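PDB 3NNR: transcriptional regulator, TetR family from Marinobacter aquaeolei, which probably binds DNA through an N-terminal helix-turn-helix domain and regulates transcription, as other members of the TetR family do. Local coordinates for residues Ile127-Ala132 / Arg148-Ser152. Coordinates in Å, arbitrary orientation, origin at the centre of the assembly. Numbering follows the deposited sequence.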
ATOM      1  N   ILE A 127     -13.242   6.293   9.902  1.00 63.74           N
ATOM      2  CA  ILE A 127     -13.716   6.165   8.507  1.00 64.42           C
ATOM      3  C   ILE A 127     -15.154   5.626   8.516  1.00 67.13           C
ATOM      4  O   ILE A 127     -16.006   6.158   7.808  1.00 68.74           O
ATOM      5  CB  ILE A 127     -12.801   5.304   7.642  1.00 64.21           C
ATOM      6  CG1 ILE A 127     -11.412   5.951   7.505  1.00 67.56           C
ATOM      7  CG2 ILE A 127     -13.388   5.134   6.247  1.00 68.48           C
ATOM      8  CD1 ILE A 127     -10.351   5.007   6.979  1.00 62.09           C
ATOM      9  N   ASN A 128     -15.423   4.601   9.331  1.00 69.94           N
ATOM     10  CA  ASN A 128     -16.798   4.079   9.498  1.00 74.82           C
ATOM     11  C   ASN A 128     -17.725   5.192   9.898  1.00 75.86           C
ATOM     12  O   ASN A 128     -18.783   5.392   9.275  1.00 77.52           O
ATOM     13  CB  ASN A 128     -16.905   2.959  10.562  1.00 76.81           C
ATOM     14  CG  ASN A 128     -16.751   1.574   9.973  1.00 81.53           C
ATOM     15  OD1 ASN A 128     -17.576   1.144   9.165  1.00 85.75           O
ATOM     16  ND2 ASN A 128     -15.717   0.855  10.395  1.00 85.45           N
ATOM     17  N   ARG A 129     -17.283   5.930  10.915  1.00 74.67           N
ATOM     18  CA  ARG A 129     -18.073   6.991  11.475  1.00 77.06           C
ATOM     19  C   ARG A 129     -18.352   8.129  10.479  1.00 76.57           C
ATOM     20  O   ARG A 129     -19.471   8.638  10.451  1.00 76.71           O
ATOM     21  CB  ARG A 129     -17.471   7.490  12.804  1.00 77.50           C
ATOM     22  CG  ARG A 129     -18.387   8.379  13.632  1.00 80.64           C
ATOM     23  CD  ARG A 129     -19.796   7.758  13.855  1.00 82.78           C
ATOM     24  NE  ARG A 129     -20.703   8.672  14.548  1.00 94.74           N
ATOM     25  CZ  ARG A 129     -22.041   8.628  14.507  1.00 99.65           C
ATOM     26  NH1 ARG A 129     -22.708   7.723  13.768  1.00102.32           N
ATOM     27  NH2 ARG A 129     -22.734   9.534  15.197  1.00 99.88           N
ATOM     28  N   ILE A 130     -17.366   8.470   9.638  1.00 74.33           N
ATOM     29  CA  ILE A 130     -17.546   9.501   8.594  1.00 73.27           C
ATOM     30  C   ILE A 130     -18.615   9.053   7.599  1.00 75.04           C
ATOM     31  O   ILE A 130     -19.516   9.812   7.287  1.00 78.80           O
ATOM     32  CB  ILE A 130     -16.231   9.833   7.864  1.00 70.42           C
ATOM     33  CG1 ILE A 130     -15.309  10.653   8.788  1.00 70.58           C
ATOM     34  CG2 ILE A 130     -16.504  10.661   6.619  1.00 63.51           C
ATOM     35  CD1 ILE A 130     -13.820  10.515   8.441  1.00 65.74           C
ATOM     36  N   PHE A 131     -18.520   7.824   7.117  1.00 74.57           N
ATOM     37  CA  PHE A 131     -19.539   7.290   6.228  1.00 75.41           C
ATOM     38  C   PHE A 131     -20.905   7.247   6.913  1.00 76.03           C
ATOM     39  O   PHE A 131     -21.905   7.592   6.286  1.00 76.32           O
ATOM     40  CB  PHE A 131     -19.218   5.876   5.771  1.00 76.35           C
ATOM     41  CG  PHE A 131     -18.034   5.739   4.831  1.00 80.87           C
ATOM     42  CD1 PHE A 131     -17.706   6.714   3.880  1.00 87.19           C
ATOM     43  CD2 PHE A 131     -17.347   4.516   4.794  1.00 89.25           C
ATOM     44  CE1 PHE A 131     -16.648   6.514   2.996  1.00 91.21           C
ATOM     45  CE2 PHE A 131     -16.296   4.300   3.904  1.00 90.81           C
ATOM     46  CZ  PHE A 131     -15.943   5.299   3.003  1.00 89.53           C
ATOM     47  N   ALA A 132     -20.937   6.824   8.180  1.00 74.75           N
ATOM     48  CA  ALA A 132     -22.182   6.771   8.945  1.00 77.41           C
ATOM     49  C   ALA A 132     -22.830   8.153   8.952  1.00 80.43           C
ATOM     50  O   ALA A 132     -24.046   8.251   8.683  1.00 84.70           O
ATOM     51  CB  ALA A 132     -21.964   6.237  10.381  1.00 78.12           C
ATOM     52  N   ARG A 148     -19.990  -1.615   4.677  1.00 87.05           N
ATOM     53  CA  ARG A 148     -19.376  -0.355   5.121  1.00 83.25           C
ATOM     54  C   ARG A 148     -17.994  -0.595   5.778  1.00 78.59           C
ATOM     55  O   ARG A 148     -17.091   0.235   5.612  1.00 76.37           O
ATOM     56  CB  ARG A 148     -20.322   0.426   6.070  1.00 85.21           C
ATOM     57  CG  ARG A 148     -19.901   1.863   6.306  1.00 83.11           C
ATOM     58  CD  ARG A 148     -20.959   2.722   7.060  1.00100.98           C
ATOM     59  NE  ARG A 148     -21.099   2.406   8.506  1.00108.39           N
ATOM     60  CZ  ARG A 148     -22.164   1.871   9.133  1.00109.67           C
ATOM     61  NH1 ARG A 148     -23.313   1.580   8.502  1.00107.32           N
ATOM     62  NH2 ARG A 148     -22.087   1.647  10.448  1.00111.68           N
ATOM     63  N   SER A 149     -17.850  -1.674   6.557  1.00 76.65           N
ATOM     64  CA  SER A 149     -16.542  -2.059   7.141  1.00 76.15           C
ATOM     65  C   SER A 149     -15.537  -2.382   6.044  1.00 72.27           C
ATOM     66  O   SER A 149     -14.360  -2.019   6.151  1.00 68.52           O
ATOM     67  CB  SER A 149     -16.646  -3.295   8.040  1.00 79.06           C
ATOM     68  OG  SER A 149     -17.611  -3.109   9.046  1.00 88.86           O
ATOM     69  N   ALA A 150     -16.017  -3.103   5.026  1.00 73.54           N
ATOM     70  CA  ALA A 150     -15.235  -3.456   3.848  1.00 73.53           C
ATOM     71  C   ALA A 150     -14.829  -2.175   3.110  1.00 71.50           C
ATOM     72  O   ALA A 150     -13.650  -1.968   2.835  1.00 68.57           O
ATOM     73  CB  ALA A 150     -16.021  -4.362   2.931  1.00 74.45           C
HETATM   74  N   MSE A 151     -15.795  -1.314   2.818  1.00 70.95           N
HETATM   75  CA  MSE A 151     -15.486  -0.060   2.119  1.00 71.84           C
HETATM   76  C   MSE A 151     -14.513   0.839   2.859  1.00 70.63           C
HETATM   77  O   MSE A 151     -13.716   1.510   2.211  1.00 72.96           O
HETATM   78  CB  MSE A 151     -16.749   0.719   1.777  1.00 72.79           C
HETATM   79  CG  MSE A 151     -17.352   0.258   0.494  1.00 78.56           C
HETATM   80 SE   MSE A 151     -19.184   0.703   0.426  0.75 88.74          SE
HETATM   81  CE  MSE A 151     -19.254   2.449   1.412  1.00 85.29           C
ATOM     82  N   SER A 152     -14.602   0.841   4.193  1.00 69.24           N
ATOM     83  CA  SER A 152     -13.737   1.637   5.052  1.00 67.00           C
ATOM     84  C   SER A 152     -12.302   1.161   4.974  1.00 64.02           C
ATOM     85  O   SER A 152     -11.382   1.956   4.889  1.00 62.00           O
ATOM     86  CB  SER A 152     -14.249   1.621   6.507  1.00 70.24           C
ATOM     87  OG  SER A 152     -15.507   2.298   6.623  1.00 70.83           O
TER
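Two helical segments, I127–A132 and R148–S152, meet with their axes 9.4 Å apart at closest approach and their N-to-C directions 119° apart. The backbones come nearest at I127 and S152, whose CA atoms are 5.7 Å apart; a small serine side chain makes that closeness possible. S152 points toward the other helix, yet its hydroxyl proton goes to its own: OG donates to R148 O (2.8 Å), one turn back. The serine packs against I127, N128 and F131, with OG 3.6 Å from I127 CG2 and 3.4 Å from F131 CD2. F131 fills the space beside it, its ring edge directed at the backbone of M151 (CE2 to C, 4.0 Å). The aliphatic part of R148 runs along the same phenylalanine, CD lying 3.8 Å from F131 CB; its guanidinium has A132 CB over one face, and NH1 makes a weak hydrogen bond to Q143 O. N128 brings its end nearer, OD1 standing 3.5 Å from S152 OG and 3.8 Å from R148 CG, in van der Waals contact. This is packing between helices 110–136 and 145–160 in the ligand-binding and dimerisation region expected of a TetR-family regulator; an unidentified bound molecule lies about 3 Å from the F131 side chain. V155 extends the interface along helix 145–160, E194 of helix 186–194 covers F131 and M151, and T192 of the second subunit packs on A150 and M151.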